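Local coordinates for putative ferritin-like diiron-carboxylate protein TM1526 (Thermotoga maritima, PDB 1VJX) that is of unknown function but, as a ferritin-like protein of the rubrerythrin family, probably binds metal ions and may act as an oxidoreductase, at residues Gly29-Phe32 / Tyr33-Ser37. Sequence-based numbering, arbitrary orientation.
Sequences GERF and YRELS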
# COMPACT_ATOMS: atom_id res chain seq x y z
N GLY A 29 -4.97 3.21 -0.10
CA GLY A 29 -5.06 2.32 1.03
C GLY A 29 -5.58 2.98 2.29
O GLY A 29 -6.40 2.38 3.03
N GLU A 30 -5.11 4.20 2.53
CA GLU A 30 -5.60 5.02 3.64
C GLU A 30 -7.11 5.17 3.54
O GLU A 30 -7.83 4.97 4.51
CB GLU A 30 -4.91 6.41 3.68
CG GLU A 30 -5.64 7.46 4.54
CD GLU A 30 -4.94 8.82 4.63
OE1 GLU A 30 -4.06 9.09 3.81
OE2 GLU A 30 -5.27 9.62 5.51
N ARG A 31 -7.56 5.57 2.35
CA ARG A 31 -8.97 5.80 2.08
C ARG A 31 -9.83 4.57 2.23
O ARG A 31 -10.91 4.61 2.80
CB ARG A 31 -9.15 6.31 0.66
CG ARG A 31 -9.32 7.78 0.58
CD ARG A 31 -9.74 8.25 -0.80
NE ARG A 31 -11.08 7.74 -1.10
CZ ARG A 31 -11.40 6.90 -2.10
NH1 ARG A 31 -10.48 6.45 -2.95
NH2 ARG A 31 -12.68 6.51 -2.24
N PHE A 32 -9.38 3.50 1.61
CA PHE A 32 -9.99 2.17 1.73
C PHE A 32 -10.22 1.84 3.21
O PHE A 32 -11.36 1.69 3.64
CB PHE A 32 -9.08 1.16 1.06
CG PHE A 32 -9.63 -0.23 0.96
CD1 PHE A 32 -10.82 -0.48 0.28
CD2 PHE A 32 -8.93 -1.30 1.49
CE1 PHE A 32 -11.30 -1.79 0.18
CE2 PHE A 32 -9.40 -2.59 1.39
CZ PHE A 32 -10.59 -2.84 0.73
N TYR A 33 -9.14 1.82 4.00
CA TYR A 33 -9.22 1.36 5.40
C TYR A 33 -10.10 2.28 6.26
O TYR A 33 -10.84 1.80 7.13
CB TYR A 33 -7.83 1.14 6.01
CG TYR A 33 -7.01 0.03 5.38
CD1 TYR A 33 -7.54 -1.25 5.20
CD2 TYR A 33 -5.68 0.24 5.02
CE1 TYR A 33 -6.79 -2.27 4.64
CE2 TYR A 33 -4.91 -0.77 4.46
CZ TYR A 33 -5.46 -2.03 4.27
OH TYR A 33 -4.69 -3.04 3.71
N ARG A 34 -10.04 3.58 5.98
CA ARG A 34 -10.83 4.54 6.71
C ARG A 34 -12.33 4.38 6.35
O ARG A 34 -13.18 4.36 7.24
CB ARG A 34 -10.32 5.97 6.46
CG ARG A 34 -10.55 6.91 7.63
CD ARG A 34 -10.10 8.34 7.40
NE ARG A 34 -8.64 8.53 7.47
CZ ARG A 34 -7.93 8.55 8.58
NH1 ARG A 34 -8.52 8.34 9.76
NH2 ARG A 34 -6.62 8.76 8.52
N GLU A 35 -12.62 4.25 5.06
CA GLU A 35 -13.98 3.94 4.58
C GLU A 35 -14.48 2.57 5.07
O GLU A 35 -15.65 2.43 5.41
CB GLU A 35 -14.05 4.02 3.04
CG GLU A 35 -14.04 5.45 2.49
CD GLU A 35 -13.86 5.56 0.96
OE1 GLU A 35 -12.85 5.06 0.41
OE2 GLU A 35 -14.72 6.17 0.31
N LEU A 36 -13.61 1.56 5.10
CA LEU A 36 -14.01 0.24 5.61
C LEU A 36 -14.44 0.32 7.07
O LEU A 36 -15.34 -0.42 7.51
CB LEU A 36 -12.87 -0.78 5.51
CG LEU A 36 -12.52 -1.43 4.17
CD1 LEU A 36 -11.44 -2.47 4.45
CD2 LEU A 36 -13.71 -2.09 3.50
N SER A 37 -13.79 1.22 7.82
CA SER A 37 -14.07 1.36 9.24
C SER A 37 -15.51 1.83 9.50
O SER A 37 -16.00 1.75 10.62
CB SER A 37 -13.08 2.31 9.89
OG SER A 37 -13.42 3.66 9.63
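With CG of Phe32 trans to its own backbone N (chi1 -174°) and CG of Leu36 beside its backbone N (chi1 -77°), anti to the carbonyl carbon, the phenyl ring and the isobutyl group one helical turn on come together. Leu36 CD1 sits over one face of the Phe32 ring, 4.0 Å from its centroid and displaced toward the rim, which meets the geometry of a CH-pi contact. Tyr33 adds an oblique aromatic neighbour, its CE1 3.9 Å from Phe32 CD2. Ile107 and Ala108 of helix 101-125 also pack on Phe32, and Phe87 meets it edge-to-face, placing this apolar side within the helical bundle. Were Phe32 replaced by an alanine, Leu36 CD1 would probably lose the aromatic face it rests on, opening a gap beside Tyr33. Charged pairs spaced i to i+4 mark the polar side, the firmer being Arg31 with Glu35. Arg31 NH2 lies 3.0 Å from Glu35 OE1, which stands over a guanidinium face, while Arg31 NH1 pairs with Glu28. In one of two modelled Arg34 conformers, NH2 makes a weak, nearly straight bond (170°) to Glu30 OE2, 3.4 Å away, so this pairing is doubtful. Chemically, this end of helix 15-36 is amphipathic: buried apolar groups join it to helix 101-125, and oppositely charged side chains lie along its more exposed side, where pairing is likely to be partial.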